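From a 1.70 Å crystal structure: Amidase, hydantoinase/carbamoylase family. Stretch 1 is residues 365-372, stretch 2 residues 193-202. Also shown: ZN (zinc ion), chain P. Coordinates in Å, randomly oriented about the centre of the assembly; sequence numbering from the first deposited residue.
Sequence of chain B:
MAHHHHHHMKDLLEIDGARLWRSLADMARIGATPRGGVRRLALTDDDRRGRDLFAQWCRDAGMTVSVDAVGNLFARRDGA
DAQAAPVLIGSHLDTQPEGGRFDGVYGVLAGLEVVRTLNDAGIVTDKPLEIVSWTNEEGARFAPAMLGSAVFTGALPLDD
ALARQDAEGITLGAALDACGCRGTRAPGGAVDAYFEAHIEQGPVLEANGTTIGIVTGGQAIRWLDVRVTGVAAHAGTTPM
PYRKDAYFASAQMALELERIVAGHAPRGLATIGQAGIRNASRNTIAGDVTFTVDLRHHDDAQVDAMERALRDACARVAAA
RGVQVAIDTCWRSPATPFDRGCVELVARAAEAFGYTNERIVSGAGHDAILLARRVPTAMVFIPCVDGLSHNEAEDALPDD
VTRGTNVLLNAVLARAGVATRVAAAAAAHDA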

# COMPACT_ATOMS: atom_id res chain seq x y z
N GLY B 365 15.92 19.58 -3.54
CA GLY B 365 16.10 20.88 -2.92
C GLY B 365 17.52 21.11 -2.44
O GLY B 365 18.25 20.17 -2.11
N HIS B 366 17.93 22.37 -2.46
CA HIS B 366 19.21 22.81 -1.95
C HIS B 366 19.01 24.21 -1.40
O HIS B 366 18.07 24.90 -1.79
CB HIS B 366 20.30 22.87 -3.02
CG HIS B 366 20.52 21.56 -3.69
ND1 HIS B 366 21.09 20.49 -3.04
CD2 HIS B 366 20.16 21.12 -4.92
CE1 HIS B 366 21.11 19.45 -3.85
NE2 HIS B 366 20.55 19.80 -5.00
N ASP B 367 19.94 24.63 -0.55
CA ASP B 367 19.91 26.03 -0.13
C ASP B 367 19.95 26.98 -1.32
O ASP B 367 19.35 28.06 -1.26
CB ASP B 367 21.08 26.29 0.80
CG ASP B 367 20.94 25.55 2.13
OD1 ASP B 367 19.95 25.81 2.88
OD2 ASP B 367 21.83 24.70 2.45
N ALA B 368 20.65 26.60 -2.40
CA ALA B 368 20.66 27.43 -3.61
C ALA B 368 19.27 27.76 -4.12
O ALA B 368 19.07 28.83 -4.69
CB ALA B 368 21.45 26.74 -4.72
N ILE B 369 18.30 26.85 -3.95
CA ILE B 369 16.93 27.11 -4.40
C ILE B 369 16.36 28.36 -3.72
O ILE B 369 15.74 29.24 -4.37
CB ILE B 369 16.03 25.89 -4.13
CG1 ILE B 369 16.50 24.70 -4.95
CG2 ILE B 369 14.56 26.26 -4.44
CD1 ILE B 369 16.44 24.93 -6.45
N LEU B 370 16.54 28.44 -2.40
CA LEU B 370 16.07 29.60 -1.65
C LEU B 370 16.84 30.85 -2.03
O LEU B 370 16.26 31.93 -2.19
CB LEU B 370 16.19 29.35 -0.15
CG LEU B 370 15.15 28.48 0.58
CD1 LEU B 370 13.84 29.20 0.73
CD2 LEU B 370 14.96 27.08 -0.09
N LEU B 371 18.17 30.73 -2.17
CA LEU B 371 18.98 31.91 -2.49
C LEU B 371 18.62 32.47 -3.86
O LEU B 371 18.59 33.70 -4.05
CB LEU B 371 20.47 31.58 -2.45
CG LEU B 371 21.17 31.77 -1.10
CD1 LEU B 371 21.32 33.25 -0.68
CD2 LEU B 371 20.47 31.01 0.05
N ALA B 372 18.32 31.59 -4.82
CA ALA B 372 18.08 32.03 -6.20
C ALA B 372 16.89 32.95 -6.32
O ALA B 372 16.80 33.71 -7.29
CB ALA B 372 17.86 30.82 -7.12
ZN ZN P . 22.56 18.47 0.32
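Stretch 2 193-202: AYFEAHIEQG

Stretch 2 is an extended β-strand as far as Ile-199, followed by a loop; it runs nearly antiparallel to the helix of stretch 1, the axes crossing at -164° and approaching to 9.0 Å. Residues alternate along the strand, so that Tyr-194, Glu-196 and His-198 direct their CA-to-CB bonds toward stretch 1 while Phe-195 points away. Because the directions oppose, the start of the strand meets the later helical residues and its end meets the loop before them.

Tyr-194, with a t rotamer at chi1, presents one ring face to Leu-371, whose CG stands 3.8 Å from the ring centroid of Tyr-194, nearly on the ring normal: a CH-pi contact suited to a broad aromatic face. Ala-368 CB lies 3.7 Å from Tyr-194 CE2, its small methyl allowing close packing. The phenol also serves its own strand, Tyr-194 OH donating to Glu-196 OE2 at 2.7 Å.

Glu-196, extended with chi1 and chi2 both t, reaches the first turn of the helix, where backbone NH groups lack partners from a preceding turn. Ala-368 N donates a weak hydrogen bond to Glu-196 OE2 (3.1 Å, 126°), and water 1 joins Glu-196 OE1 to Asp-367 N and OD2. A carboxylate can accept at both oxygens.

His-198 binds zinc through NE2 at 2.4 Å, while its ND1 donates to Ile-199 O at 2.7 Å, fixing the imidazole. The edge of His-366 meets the His-198 face, with ND1 of His-366 3.5 Å from CD2 of His-198; water 4, a zinc ligand, lies 2.7 Å from His-366 ND1.

Beyond Glu-200, which points away, Gln-201 adopts positive phi, its CA-to-CB bond toward stretch 1. Gln-201 OE1, a neutral amide acceptor, approaches His-366 CE1 at 3.2 Å and accepts from waters 2 and 3, which link it to His-366 NE2 and Gly-365 O.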

# COMPACT_ATOMS: atom_id res chain seq x y z
N ALA B 193 26.50 37.40 -5.41
CA ALA B 193 26.15 36.17 -6.11
C ALA B 193 26.34 35.03 -5.14
O ALA B 193 27.10 35.14 -4.17
CB ALA B 193 27.00 35.94 -7.36
N TYR B 194 25.61 33.93 -5.39
CA TYR B 194 25.69 32.75 -4.54
C TYR B 194 26.00 31.57 -5.43
O TYR B 194 25.29 31.33 -6.41
CB TYR B 194 24.38 32.51 -3.78
CG TYR B 194 24.37 31.23 -2.99
CD1 TYR B 194 24.93 31.19 -1.72
CD2 TYR B 194 23.78 30.06 -3.50
CE1 TYR B 194 24.92 30.03 -0.99
CE2 TYR B 194 23.80 28.88 -2.76
CZ TYR B 194 24.37 28.89 -1.51
OH TYR B 194 24.38 27.74 -0.74
N PHE B 195 27.04 30.82 -5.08
CA PHE B 195 27.40 29.61 -5.81
C PHE B 195 27.38 28.41 -4.86
O PHE B 195 27.83 28.50 -3.71
CB PHE B 195 28.79 29.74 -6.43
CG PHE B 195 28.89 30.74 -7.55
CD1 PHE B 195 29.20 32.06 -7.29
CD2 PHE B 195 28.71 30.33 -8.87
CE1 PHE B 195 29.31 32.98 -8.32
CE2 PHE B 195 28.82 31.21 -9.91
CZ PHE B 195 29.12 32.55 -9.65
N GLU B 196 26.90 27.26 -5.34
CA GLU B 196 26.88 26.06 -4.51
C GLU B 196 27.33 24.88 -5.35
O GLU B 196 26.72 24.62 -6.39
CB GLU B 196 25.48 25.81 -3.94
CG GLU B 196 25.38 24.52 -3.17
CD GLU B 196 24.25 24.50 -2.14
OE1 GLU B 196 24.07 23.46 -1.47
OE2 GLU B 196 23.55 25.53 -1.99
N ALA B 197 28.37 24.18 -4.90
CA ALA B 197 28.74 22.92 -5.52
C ALA B 197 28.08 21.77 -4.78
O ALA B 197 27.98 21.79 -3.55
CB ALA B 197 30.27 22.77 -5.54
N HIS B 198 27.63 20.75 -5.52
CA HIS B 198 26.92 19.64 -4.89
C HIS B 198 27.03 18.40 -5.77
O HIS B 198 27.14 18.50 -6.99
CB HIS B 198 25.44 20.01 -4.69
CG HIS B 198 24.77 19.28 -3.57
ND1 HIS B 198 24.34 17.97 -3.68
CD2 HIS B 198 24.45 19.67 -2.31
CE1 HIS B 198 23.82 17.58 -2.54
NE2 HIS B 198 23.85 18.59 -1.69
N ILE B 199 27.00 17.24 -5.13
CA ILE B 199 26.83 16.02 -5.93
C ILE B 199 25.44 16.03 -6.56
O ILE B 199 24.49 16.60 -6.03
CB ILE B 199 27.07 14.75 -5.10
CG1 ILE B 199 26.12 14.65 -3.88
CG2 ILE B 199 28.53 14.64 -4.67
CD1 ILE B 199 26.05 13.25 -3.29
N GLU B 200 25.33 15.41 -7.74
CA GLU B 200 24.07 15.43 -8.49
C GLU B 200 22.89 14.86 -7.70
O GLU B 200 21.75 15.32 -7.87
CB GLU B 200 24.22 14.63 -9.78
CG GLU B 200 22.92 14.59 -10.57
CD GLU B 200 22.99 13.65 -11.74
OE1 GLU B 200 21.91 13.21 -12.22
OE2 GLU B 200 24.12 13.36 -12.17
N GLN B 201 23.12 13.83 -6.90
CA GLN B 201 22.06 13.01 -6.28
C GLN B 201 21.15 12.35 -7.31
O GLN B 201 19.99 12.01 -7.01
CB GLN B 201 21.22 13.81 -5.28
CG GLN B 201 22.08 14.59 -4.26
CD GLN B 201 21.20 15.37 -3.31
OE1 GLN B 201 20.48 16.27 -3.72
NE2 GLN B 201 21.25 15.02 -2.02
N GLY B 202 21.66 12.13 -8.50
CA GLY B 202 20.94 11.47 -9.57
C GLY B 202 21.96 10.77 -10.46
O GLY B 202 23.17 10.88 -10.25
O HOH W 1 22.26 23.12 0.34
O HOH W 2 20.31 17.40 -6.23
O HOH W 3 18.99 17.57 -1.66
O HOH W 4 21.68 20.63 -0.39
O HOH W 5 20.44 17.67 0.46